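Local coordinates for protein GCN5 like acetylase + bromodomain (Cryptosporidium parvum, PDB 4LDF) that probably acetylates histone H3 as a GCN5-type transcriptional activator, and is represented here by its bromodomain, a module that generally reads acetylated lysine, at residues Lys36-Ser39 with Asp45-Glu48; Lys60-Asn65 with Ser75-Arg80; Arg80-Cys85 with Asn100-Phe105. All coordinates share one frame; numbering follows the deposited sequence.

Contact 1 (Lys36-Ser39 with Asp45-Glu48); sequences KPVS and DYYE
Val38 lays its methyl groups on the ring of Tyr46 while its carbonyl is held by Tyr47, a pairing inside the long loop that joins the first two bundle helices of the bromodomain, the ZA loop. Branching at CB suits Val38 to this place, because one methyl can cover the ring face while the other rests against the root of the side chain. With CG1 anti to the backbone N (chi1 180°), CG2 stands over the middle of the Tyr46 ring, 3.6 Å from its centroid and only 8° off the ring normal, a well-centred CH-pi contact. CG1 lies 3.9 Å from CG of Tyr46.

The two tyrosines also brace each other: the edge of Tyr46 at CD2 lies over the centre of the Tyr47 ring, 3.7 Å above its plane. Tyr46 is buried and has a second aromatic neighbour in Tyr88, whereas Tyr47, partly exposed and touching Pro53, reaches across to the backbone of Val38. Pro37 adds a small van der Waals contact, its CB 3.6 Å from Tyr47 OH.

In bromodomains this loop forms one wall of the acetyl-lysine pocket; a glycerol, probably from the crystallisation liquor, is bound about 4 Å from the Val38 side chain, consistent with Val38 lying near that pocket. The polar tie is the Tyr47 OH to Val38 O hydrogen bond, 2.7 Å long, which meets a carbonyl lone pair in plane at a C=O...O angle of 125°.

Contact 2 (Lys60-Asn65 with Ser75-Arg80); sequences KRKAKN and SSELKR
Glu77 OE1 is gripped twice, by the ammonium group of Lys62 at 2.9 Å from NZ and by the hydroxyl of Thr54. Its twin, OE2, bonds to the hydroxyl of Tyr68 and takes a weak second bond from the lysine, 3.3 Å from Lys62 NZ. Lys62 therefore straddles the carboxylate in a forked salt bridge biased toward OE1, which it meets on the syn side but 24° out of the carboxylate plane.

Both residue types suit a wide gap. The nearest CA atoms, those of Lys62 and Glu77, stand 10.9 Å apart, and two long chains approaching from opposite directions are needed to span it. Glu77 runs extended, with CG anti to its own N (chi1 -169°), and so carries its charge well clear of its helix. Lys62 is likewise straight beyond CG; its CD passes 3.7 Å from Glu77 OE2, while its flank also rests on Glu67 and Tyr68.

Glu77 is buried, and these donors probably offset the cost of burying the charge. Arg80, with NH1 5.6 Å from Lys62 NZ, probably adds to the positive field around the carboxylate, although its NH2 is engaged by the carbonyl of Glu52. The acid thus pins together the end of the ZA loop at Thr54, helix 56-64, the following turn at Tyr68 and helix 71-88, as a partly buried polar tie between helices A and B of the bromodomain bundle.

Contact 3 (Arg80-Cys85 with Asn100-Phe105); sequences RMFDNC and NQLEAF
The ring of Phe82 lies against the backbone and side-chain root of Glu103, with Glu103 CB over one face, 4.0 Å from the ring centroid and 19° off the normal. The backbone N of Glu103 also lies over the ring, 3.7 Å from Phe82 CZ. On the opposite face sits Met81 CE, 3.6 Å above the plane and offset toward the rim, so the flat ring is held between a methyl of its own helix and the methylenes of the next. Leu102 supplies a further contact, its CB 3.7 Å from Phe82 CE1, and the Leu102 side chain also touches Leu25, His28 and Phe34.

Glutamate fits beside an aromatic ring here because its chain can serve two purposes. The CB and CG methylenes pack on the ring, CG lying 3.7 Å from Phe82 CD2, and the extended chain, with CG anti to the backbone N (chi1 -167°), carries the carboxylate past the ring to Arg86. The carboxylate comes to rest beside Phe82 CB, which is 3.4 Å from Glu103 OE2, its plane turned 28° from that of the ring. OE2 forms a salt bridge with Arg86 NH2, and the same nitrogen pairs with Asp83 OD1. Asp83 OD1 and Glu103 OE2 are 5.1 Å apart; the arginine probably offsets their repulsion.

Phe82 thus fills the seam between helix 71-88 and helix 93-110, also touching Ala99 of the latter, and with Leu102 it meets Leu25 of helix 14-27, so that three helices of the bundle converge on this ring.

In the fold
From the N terminus, helix 14-27 leads into the ZA loop, where contact 1 closes a short loop, with five residues between its segments, just ahead of helix 46-49. Contact 2 follows, closing the connection between helix 56-64 and helix 71-88. Contact 3 then closes the hairpin formed by helix 71-88 and helix 93-110. The three stand in series: none encloses or crosses another. Contacts 2 and 3 share Arg80 and successive turns of helix 71-88, which thereby joins both neighbours. Contact 1 touches contact 3 where Tyr46 OH packs 3.9 Å from Asn84 CB, setting the loop against that same helix; contacts 1 and 2 do not meet.

Contact 1 (Lys36-Ser39 with Asp45-Glu48)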
ATOM      1  N   LYS A  36      -0.092   8.993  -0.609  1.00 21.29           N
ATOM      2  CA  LYS A  36       0.875   9.577  -1.535  1.00 21.22           C
ATOM      3  C   LYS A  36       2.305   9.373  -1.041  1.00 26.63           C
ATOM      4  O   LYS A  36       2.461   9.039   0.129  1.00 25.64           O
ATOM      5  CB  LYS A  36       0.573  11.081  -1.671  1.00 23.54           C
ATOM      6  N   PRO A  37       3.374   9.639  -1.846  1.00 26.69           N
ATOM      7  CA  PRO A  37       4.742   9.516  -1.295  1.00 27.70           C
ATOM      8  C   PRO A  37       5.010  10.519  -0.173  1.00 32.58           C
ATOM      9  O   PRO A  37       4.338  11.553  -0.091  1.00 31.37           O
ATOM     10  CB  PRO A  37       5.649   9.775  -2.504  1.00 29.36           C
ATOM     11  CG  PRO A  37       4.813  10.559  -3.450  1.00 33.72           C
ATOM     12  CD  PRO A  37       3.410  10.041  -3.272  1.00 28.94           C
ATOM     13  N   VAL A  38       5.962  10.189   0.717  1.00 31.72           N
ATOM     14  CA  VAL A  38       6.323  11.047   1.855  1.00 32.67           C
ATOM     15  C   VAL A  38       7.001  12.316   1.344  1.00 38.87           C
ATOM     16  O   VAL A  38       7.921  12.232   0.519  1.00 39.09           O
ATOM     17  CB  VAL A  38       7.195  10.304   2.924  1.00 36.99           C
ATOM     18  CG1 VAL A  38       7.564  11.221   4.095  1.00 37.01           C
ATOM     19  CG2 VAL A  38       6.490   9.056   3.441  1.00 36.62           C
ATOM     20  N   SER A  39       6.536  13.487   1.826  1.00 36.20           N
ATOM     21  CA  SER A  39       7.124  14.785   1.489  1.00 37.32           C
ATOM     22  C   SER A  39       8.342  15.071   2.383  1.00 40.36           C
ATOM     23  O   SER A  39       8.362  14.670   3.556  1.00 38.70           O
ATOM     24  CB  SER A  39       6.101  15.903   1.677  1.00 42.19           C
ATOM     25  OG  SER A  39       5.706  16.026   3.037  1.00 53.49           O
ATOM     26  N   ASP A  45      14.332  13.100   6.560  1.00 22.28           N
ATOM     27  CA  ASP A  45      15.270  11.963   6.541  1.00 21.58           C
ATOM     28  C   ASP A  45      14.709  10.690   5.876  1.00 25.85           C
ATOM     29  O   ASP A  45      15.453   9.722   5.710  1.00 26.37           O
ATOM     30  CB  ASP A  45      15.770  11.644   7.966  1.00 22.82           C
ATOM     31  CG  ASP A  45      14.690  11.278   8.971  1.00 28.22           C
ATOM     32  OD1 ASP A  45      13.494  11.339   8.609  1.00 26.46           O
ATOM     33  OD2 ASP A  45      15.033  11.032  10.149  1.00 31.46           O
ATOM     34  N   TYR A  46      13.404  10.680   5.515  1.00 20.86           N
ATOM     35  CA  TYR A  46      12.698   9.510   4.981  1.00 19.36           C
ATOM     36  C   TYR A  46      13.432   8.635   3.954  1.00 23.56           C
ATOM     37  O   TYR A  46      13.546   7.416   4.139  1.00 21.85           O
ATOM     38  CB  TYR A  46      11.268   9.857   4.523  1.00 19.63           C
ATOM     39  CG  TYR A  46      10.414   8.621   4.321  1.00 20.46           C
ATOM     40  CD1 TYR A  46       9.815   7.975   5.402  1.00 21.46           C
ATOM     41  CD2 TYR A  46      10.229   8.079   3.048  1.00 21.32           C
ATOM     42  CE1 TYR A  46       9.046   6.825   5.221  1.00 22.55           C
ATOM     43  CE2 TYR A  46       9.494   6.905   2.862  1.00 22.19           C
ATOM     44  CZ  TYR A  46       8.887   6.297   3.946  1.00 25.15           C
ATOM     45  OH  TYR A  46       8.169   5.144   3.751  1.00 24.30           O
ATOM     46  N   TYR A  47      13.866   9.242   2.858  1.00 21.29           N
ATOM     47  CA  TYR A  47      14.510   8.530   1.756  1.00 22.20           C
ATOM     48  C   TYR A  47      15.977   8.134   2.011  1.00 28.42           C
ATOM     49  O   TYR A  47      16.580   7.453   1.177  1.00 28.46           O
ATOM     50  CB  TYR A  47      14.290   9.292   0.440  1.00 23.27           C
ATOM     51  CG  TYR A  47      12.817   9.477   0.142  1.00 24.20           C
ATOM     52  CD1 TYR A  47      12.073   8.462  -0.451  1.00 24.76           C
ATOM     53  CD2 TYR A  47      12.158  10.651   0.492  1.00 25.09           C
ATOM     54  CE1 TYR A  47      10.711   8.612  -0.695  1.00 23.34           C
ATOM     55  CE2 TYR A  47      10.796  10.814   0.248  1.00 25.66           C
ATOM     56  CZ  TYR A  47      10.082   9.798  -0.363  1.00 29.36           C
ATOM     57  OH  TYR A  47       8.740   9.955  -0.607  1.00 27.37           O
ATOM     58  N   GLU A  48      16.529   8.523   3.185  1.00 24.94           N
ATOM     59  CA  GLU A  48      17.880   8.142   3.625  1.00 24.27           C
ATOM     60  C   GLU A  48      17.756   6.783   4.323  1.00 28.19           C
ATOM     61  O   GLU A  48      18.716   6.031   4.403  1.00 27.96           O
ATOM     62  CB  GLU A  48      18.439   9.162   4.655  1.00 25.35           C
ATOM     63  CG  GLU A  48      18.723  10.561   4.131  1.00 28.74           C
ATOM     64  CD  GLU A  48      19.717  10.651   2.990  1.00 43.74           C
ATOM     65  OE1 GLU A  48      19.418  11.398   2.031  1.00 23.90           O
ATOM     66  OE2 GLU A  48      20.763   9.955   3.025  1.00 37.06           O
TER

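Contact 2 (Lys60-Asn65 with Ser75-Arg80)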
ATOM      1  N   LYS A  60      -1.608   2.184  -7.343  1.00 18.43           N
ATOM      2  CA  LYS A  60      -2.812   2.451  -8.153  1.00 16.90           C
ATOM      3  C   LYS A  60      -2.399   2.755  -9.589  1.00 19.90           C
ATOM      4  O   LYS A  60      -3.078   2.297 -10.507  1.00 18.87           O
ATOM      5  CB  LYS A  60      -3.634   3.611  -7.591  1.00 17.57           C
ATOM      6  CG  LYS A  60      -4.747   3.170  -6.652  1.00 25.21           C
ATOM      7  CD  LYS A  60      -5.568   4.370  -6.198  1.00 22.42           C
ATOM      8  CE  LYS A  60      -6.813   3.939  -5.479  1.00 26.75           C
ATOM      9  NZ  LYS A  60      -7.704   5.077  -5.142  1.00 25.05           N
ATOM     10  N   ARG A  61      -1.279   3.503  -9.784  1.00 18.26           N
ATOM     11  CA  ARG A  61      -0.730   3.854 -11.106  1.00 19.44           C
ATOM     12  C   ARG A  61      -0.275   2.590 -11.817  1.00 24.12           C
ATOM     13  O   ARG A  61      -0.561   2.411 -13.000  1.00 24.04           O
ATOM     14  CB  ARG A  61       0.485   4.784 -10.974  1.00 24.05           C
ATOM     15  CG  ARG A  61       0.260   6.213 -11.434  1.00 31.56           C
ATOM     16  CD  ARG A  61       1.552   6.957 -11.796  1.00 33.12           C
ATOM     17  NE  ARG A  61       2.748   6.552 -11.039  1.00 27.68           N
ATOM     18  CZ  ARG A  61       3.022   6.912  -9.787  1.00 33.99           C
ATOM     19  NH1 ARG A  61       4.147   6.516  -9.208  1.00 21.52           N
ATOM     20  NH2 ARG A  61       2.174   7.669  -9.106  1.00 27.09           N
ATOM     21  N   LYS A  62       0.480   1.738 -11.103  1.00 21.61           N
ATOM     22  CA  LYS A  62       0.972   0.452 -11.601  1.00 20.53           C
ATOM     23  C   LYS A  62      -0.215  -0.444 -12.024  1.00 25.38           C
ATOM     24  O   LYS A  62      -0.175  -1.044 -13.094  1.00 24.73           O
ATOM     25  CB  LYS A  62       1.844  -0.244 -10.542  1.00 20.65           C
ATOM     26  CG  LYS A  62       3.164   0.494 -10.268  1.00 26.79           C
ATOM     27  CD  LYS A  62       4.138  -0.339  -9.432  1.00 29.09           C
ATOM     28  CE  LYS A  62       5.371   0.452  -9.091  1.00 30.05           C
ATOM     29  NZ  LYS A  62       6.306  -0.312  -8.224  1.00 43.22           N
ATOM     30  N   ALA A  63      -1.270  -0.497 -11.200  1.00 23.92           N
ATOM     31  CA  ALA A  63      -2.475  -1.303 -11.448  1.00 24.80           C
ATOM     32  C   ALA A  63      -3.251  -0.822 -12.676  1.00 29.74           C
ATOM     33  O   ALA A  63      -3.642  -1.643 -13.519  1.00 29.30           O
ATOM     34  CB  ALA A  63      -3.375  -1.308 -10.217  1.00 25.24           C
ATOM     35  N   LYS A  64      -3.427   0.503 -12.796  1.00 27.49           N
ATOM     36  CA  LYS A  64      -4.132   1.164 -13.907  1.00 28.62           C
ATOM     37  C   LYS A  64      -3.414   0.926 -15.238  1.00 34.49           C
ATOM     38  O   LYS A  64      -4.077   0.726 -16.253  1.00 35.71           O
ATOM     39  CB  LYS A  64      -4.298   2.671 -13.632  1.00 30.89           C
ATOM     40  CG  LYS A  64      -5.510   3.293 -14.305  1.00 35.70           C
ATOM     41  N   ASN A  65      -2.067   0.893 -15.213  1.00 30.45           N
ATOM     42  CA  ASN A  65      -1.223   0.622 -16.378  1.00 29.95           C
ATOM     43  C   ASN A  65      -1.039  -0.873 -16.632  1.00 33.95           C
ATOM     44  O   ASN A  65      -0.284  -1.250 -17.530  1.00 34.06           O
ATOM     45  CB  ASN A  65       0.132   1.349 -16.260  1.00 28.28           C
ATOM     46  CG  ASN A  65      -0.008   2.858 -16.266  1.00 43.89           C
ATOM     47  OD1 ASN A  65      -0.979   3.419 -16.781  1.00 40.23           O
ATOM     48  ND2 ASN A  65       0.946   3.551 -15.673  1.00 36.93           N
ATOM     49  N   SER A  75       1.360  -8.183  -3.762  1.00 19.04           N
ATOM     50  CA  SER A  75       1.324  -8.500  -2.325  1.00 19.86           C
ATOM     51  C   SER A  75       2.653  -8.214  -1.615  1.00 23.70           C
ATOM     52  O   SER A  75       2.626  -7.757  -0.472  1.00 23.04           O
ATOM     53  CB  SER A  75       0.815  -9.917  -2.067  1.00 22.35           C
ATOM     54  OG  SER A  75       1.558 -10.894  -2.772  1.00 28.56           O
ATOM     55  N   SER A  76       3.807  -8.387  -2.317  1.00 20.80           N
ATOM     56  CA  SER A  76       5.137  -8.075  -1.770  1.00 19.65           C
ATOM     57  C   SER A  76       5.269  -6.570  -1.566  1.00 20.75           C
ATOM     58  O   SER A  76       5.767  -6.138  -0.527  1.00 19.01           O
ATOM     59  CB  SER A  76       6.245  -8.556  -2.700  1.00 22.44           C
ATOM     60  OG  SER A  76       6.062  -9.918  -3.037  1.00 33.21           O
ATOM     61  N   GLU A  77       4.828  -5.783  -2.564  1.00 16.63           N
ATOM     62  CA  GLU A  77       4.857  -4.330  -2.557  1.00 16.64           C
ATOM     63  C   GLU A  77       3.920  -3.771  -1.486  1.00 21.17           C
ATOM     64  O   GLU A  77       4.305  -2.858  -0.767  1.00 20.03           O
ATOM     65  CB  GLU A  77       4.450  -3.770  -3.931  1.00 17.45           C
ATOM     66  CG  GLU A  77       4.739  -2.277  -4.021  1.00 15.89           C
ATOM     67  CD  GLU A  77       4.805  -1.680  -5.408  1.00 32.12           C
ATOM     68  OE1 GLU A  77       5.199  -0.495  -5.521  1.00 21.83           O
ATOM     69  OE2 GLU A  77       4.485  -2.399  -6.381  1.00 25.11           O
ATOM     70  N   LEU A  78       2.678  -4.294  -1.410  1.00 18.71           N
ATOM     71  CA  LEU A  78       1.720  -3.849  -0.403  1.00 18.42           C
ATOM     72  C   LEU A  78       2.253  -4.156   0.995  1.00 22.53           C
ATOM     73  O   LEU A  78       2.132  -3.300   1.874  1.00 22.80           O
ATOM     74  CB  LEU A  78       0.315  -4.461  -0.615  1.00 18.30           C
ATOM     75  CG  LEU A  78      -0.756  -4.075   0.426  1.00 20.86           C
ATOM     76  CD1 LEU A  78      -1.057  -2.570   0.396  1.00 20.62           C
ATOM     77  CD2 LEU A  78      -2.017  -4.896   0.236  1.00 22.07           C
ATOM     78  N   LYS A  79       2.853  -5.355   1.205  1.00 19.25           N
ATOM     79  CA  LYS A  79       3.439  -5.701   2.511  1.00 19.37           C
ATOM     80  C   LYS A  79       4.582  -4.741   2.836  1.00 21.37           C
ATOM     81  O   LYS A  79       4.657  -4.255   3.965  1.00 19.59           O
ATOM     82  CB  LYS A  79       3.942  -7.156   2.575  1.00 22.74           C
ATOM     83  CG  LYS A  79       4.212  -7.578   4.012  1.00 34.57           C
ATOM     84  CD  LYS A  79       5.049  -8.818   4.120  1.00 43.52           C
ATOM     85  CE  LYS A  79       5.148  -9.264   5.563  1.00 42.51           C
ATOM     86  NZ  LYS A  79       6.178  -8.496   6.327  1.00 30.93           N
ATOM     87  N   ARG A  80       5.464  -4.478   1.841  1.00 16.98           N
ATOM     88  CA  ARG A  80       6.587  -3.543   1.913  1.00 15.47           C
ATOM     89  C   ARG A  80       6.090  -2.140   2.312  1.00 19.46           C
ATOM     90  O   ARG A  80       6.741  -1.487   3.122  1.00 18.48           O
ATOM     91  CB  ARG A  80       7.356  -3.508   0.567  1.00 13.57           C
ATOM     92  CG  ARG A  80       8.447  -2.404   0.487  1.00 21.12           C
ATOM     93  CD  ARG A  80       9.599  -2.688  -0.475  1.00 22.47           C
ATOM     94  NE  ARG A  80       9.173  -3.264  -1.755  1.00 26.34           N
ATOM     95  CZ  ARG A  80       8.738  -2.566  -2.799  1.00 41.33           C
ATOM     96  NH1 ARG A  80       8.393  -3.184  -3.919  1.00 36.47           N
ATOM     97  NH2 ARG A  80       8.643  -1.242  -2.732  1.00 27.09           N
TER

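Contact 3 (Arg80-Cys85 with Asn100-Phe105)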
ATOM      1  N   ARG A  80       5.464  -4.478   1.841  1.00 16.98           N
ATOM      2  CA  ARG A  80       6.587  -3.543   1.913  1.00 15.47           C
ATOM      3  C   ARG A  80       6.090  -2.140   2.312  1.00 19.46           C
ATOM      4  O   ARG A  80       6.741  -1.487   3.122  1.00 18.48           O
ATOM      5  CB  ARG A  80       7.356  -3.508   0.567  1.00 13.57           C
ATOM      6  CG  ARG A  80       8.447  -2.404   0.487  1.00 21.12           C
ATOM      7  CD  ARG A  80       9.599  -2.688  -0.475  1.00 22.47           C
ATOM      8  NE  ARG A  80       9.173  -3.264  -1.755  1.00 26.34           N
ATOM      9  CZ  ARG A  80       8.738  -2.566  -2.799  1.00 41.33           C
ATOM     10  NH1 ARG A  80       8.393  -3.184  -3.919  1.00 36.47           N
ATOM     11  NH2 ARG A  80       8.643  -1.242  -2.732  1.00 27.09           N
ATOM     12  N   MET A  81       4.912  -1.694   1.796  1.00 15.29           N
ATOM     13  CA  MET A  81       4.386  -0.387   2.215  1.00 14.23           C
ATOM     14  C   MET A  81       4.227  -0.330   3.761  1.00 19.35           C
ATOM     15  O   MET A  81       4.643   0.650   4.387  1.00 18.20           O
ATOM     16  CB  MET A  81       3.044  -0.077   1.535  1.00 15.41           C
ATOM     17  CG  MET A  81       2.618   1.370   1.726  1.00 17.75           C
ATOM     18  SD  MET A  81       0.970   1.721   1.107  1.00 20.19           S
ATOM     19  CE  MET A  81      -0.054   0.816   2.352  1.00 17.04           C
ATOM     20  N   PHE A  82       3.638  -1.369   4.353  1.00 16.63           N
ATOM     21  CA  PHE A  82       3.423  -1.429   5.814  1.00 16.52           C
ATOM     22  C   PHE A  82       4.732  -1.640   6.602  1.00 21.11           C
ATOM     23  O   PHE A  82       4.941  -1.008   7.647  1.00 20.91           O
ATOM     24  CB  PHE A  82       2.363  -2.475   6.156  1.00 17.41           C
ATOM     25  CG  PHE A  82       0.988  -2.126   5.627  1.00 17.52           C
ATOM     26  CD1 PHE A  82       0.317  -0.990   6.081  1.00 19.85           C
ATOM     27  CD2 PHE A  82       0.335  -2.966   4.731  1.00 17.61           C
ATOM     28  CE1 PHE A  82      -0.959  -0.669   5.601  1.00 20.75           C
ATOM     29  CE2 PHE A  82      -0.957  -2.672   4.289  1.00 20.04           C
ATOM     30  CZ  PHE A  82      -1.596  -1.529   4.728  1.00 18.87           C
ATOM     31  N   ASP A  83       5.639  -2.461   6.040  1.00 16.96           N
ATOM     32  CA  ASP A  83       6.950  -2.746   6.603  1.00 16.07           C
ATOM     33  C   ASP A  83       7.828  -1.493   6.663  1.00 20.67           C
ATOM     34  O   ASP A  83       8.436  -1.244   7.706  1.00 21.04           O
ATOM     35  CB  ASP A  83       7.646  -3.899   5.850  1.00 16.38           C
ATOM     36  CG  ASP A  83       7.125  -5.287   6.202  1.00 23.95           C
ATOM     37  OD1 ASP A  83       6.467  -5.433   7.263  1.00 23.45           O
ATOM     38  OD2 ASP A  83       7.404  -6.233   5.444  1.00 27.41           O
ATOM     39  N   ASN A  84       7.848  -0.692   5.577  1.00 19.19           N
ATOM     40  CA  ASN A  84       8.578   0.589   5.461  1.00 18.67           C
ATOM     41  C   ASN A  84       8.135   1.548   6.548  1.00 22.41           C
ATOM     42  O   ASN A  84       8.989   2.127   7.207  1.00 22.56           O
ATOM     43  CB  ASN A  84       8.349   1.254   4.085  1.00 14.81           C
ATOM     44  CG  ASN A  84       9.102   0.630   2.941  1.00 25.98           C
ATOM     45  OD1 ASN A  84       9.982  -0.204   3.128  1.00 23.30           O
ATOM     46  ND2 ASN A  84       8.793   1.053   1.725  1.00 18.65           N
ATOM     47  N   CYS A  85       6.804   1.690   6.752  1.00 18.56           N
ATOM     48  CA  CYS A  85       6.225   2.576   7.759  1.00 18.69           C
ATOM     49  C   CYS A  85       6.745   2.230   9.137  1.00 21.00           C
ATOM     50  O   CYS A  85       7.285   3.110   9.834  1.00 19.82           O
ATOM     51  CB  CYS A  85       4.699   2.544   7.720  1.00 19.48           C
ATOM     52  SG  CYS A  85       3.907   3.748   8.830  1.00 23.54           S
ATOM     53  N   ASN A 100      -0.572  -1.528  11.236  1.00 15.57           N
ATOM     54  CA  ASN A 100      -1.039  -2.810  11.788  1.00 15.28           C
ATOM     55  C   ASN A 100      -2.555  -2.966  11.562  1.00 19.47           C
ATOM     56  O   ASN A 100      -3.010  -4.007  11.081  1.00 20.86           O
ATOM     57  CB  ASN A 100      -0.690  -2.899  13.306  1.00 17.78           C
ATOM     58  CG  ASN A 100       0.778  -3.156  13.598  1.00 23.83           C
ATOM     59  OD1 ASN A 100       1.556  -3.490  12.721  1.00 20.21           O
ATOM     60  ND2 ASN A 100       1.184  -3.055  14.844  1.00 15.79           N
ATOM     61  N   GLN A 101      -3.315  -1.899  11.863  1.00 16.38           N
ATOM     62  CA  GLN A 101      -4.762  -1.831  11.680  1.00 16.33           C
ATOM     63  C   GLN A 101      -5.137  -2.014  10.215  1.00 18.13           C
ATOM     64  O   GLN A 101      -5.970  -2.863   9.918  1.00 18.04           O
ATOM     65  CB  GLN A 101      -5.316  -0.497  12.218  1.00 17.49           C
ATOM     66  CG  GLN A 101      -6.827  -0.359  12.011  1.00 24.09           C
ATOM     67  CD  GLN A 101      -7.348   1.012  12.309  1.00 30.97           C
ATOM     68  OE1 GLN A 101      -6.731   2.024  11.977  1.00 26.67           O
ATOM     69  NE2 GLN A 101      -8.538   1.069  12.885  1.00 26.20           N
ATOM     70  N   LEU A 102      -4.465  -1.286   9.295  1.00 14.98           N
ATOM     71  CA  LEU A 102      -4.803  -1.339   7.877  1.00 13.93           C
ATOM     72  C   LEU A 102      -4.406  -2.624   7.204  1.00 15.77           C
ATOM     73  O   LEU A 102      -5.110  -3.053   6.307  1.00 15.73           O
ATOM     74  CB  LEU A 102      -4.284  -0.123   7.099  1.00 14.17           C
ATOM     75  CG  LEU A 102      -4.645   1.276   7.611  1.00 18.30           C
ATOM     76  CD1 LEU A 102      -3.658   2.277   7.134  1.00 17.57           C
ATOM     77  CD2 LEU A 102      -6.004   1.683   7.186  1.00 20.74           C
ATOM     78  N   GLU A 103      -3.273  -3.227   7.602  1.00 12.86           N
ATOM     79  CA  GLU A 103      -2.818  -4.493   7.020  1.00 12.59           C
ATOM     80  C   GLU A 103      -3.805  -5.598   7.367  1.00 19.85           C
ATOM     81  O   GLU A 103      -4.217  -6.337   6.477  1.00 20.61           O
ATOM     82  CB  GLU A 103      -1.397  -4.833   7.497  1.00 13.74           C
ATOM     83  CG  GLU A 103      -0.751  -5.948   6.696  1.00 17.99           C
ATOM     84  CD  GLU A 103       0.636  -6.342   7.158  1.00 25.05           C
ATOM     85  OE1 GLU A 103       0.922  -7.556   7.223  1.00 30.67           O
ATOM     86  OE2 GLU A 103       1.406  -5.438   7.539  1.00 15.74           O
ATOM     87  N   ALA A 104      -4.252  -5.649   8.642  1.00 18.07           N
ATOM     88  CA  ALA A 104      -5.240  -6.613   9.122  1.00 18.76           C
ATOM     89  C   ALA A 104      -6.580  -6.376   8.433  1.00 24.01           C
ATOM     90  O   ALA A 104      -7.257  -7.338   8.084  1.00 23.70           O
ATOM     91  CB  ALA A 104      -5.406  -6.488  10.634  1.00 19.62           C
ATOM     92  N   PHE A 105      -6.949  -5.099   8.210  1.00 20.85           N
ATOM     93  CA  PHE A 105      -8.206  -4.724   7.548  1.00 19.59           C
ATOM     94  C   PHE A 105      -8.243  -5.186   6.075  1.00 21.93           C
ATOM     95  O   PHE A 105      -9.266  -5.717   5.642  1.00 20.61           O
ATOM     96  CB  PHE A 105      -8.429  -3.193   7.653  1.00 20.47           C
ATOM     97  CG  PHE A 105      -9.403  -2.583   6.670  1.00 21.99           C
ATOM     98  CD1 PHE A 105     -10.772  -2.605   6.918  1.00 24.58           C
ATOM     99  CD2 PHE A 105      -8.949  -1.948   5.512  1.00 22.64           C
ATOM    100  CE1 PHE A 105     -11.675  -2.043   6.005  1.00 25.40           C
ATOM    101  CE2 PHE A 105      -9.848  -1.360   4.619  1.00 25.50           C
ATOM    102  CZ  PHE A 105     -11.206  -1.429   4.857  1.00 24.23           C
TER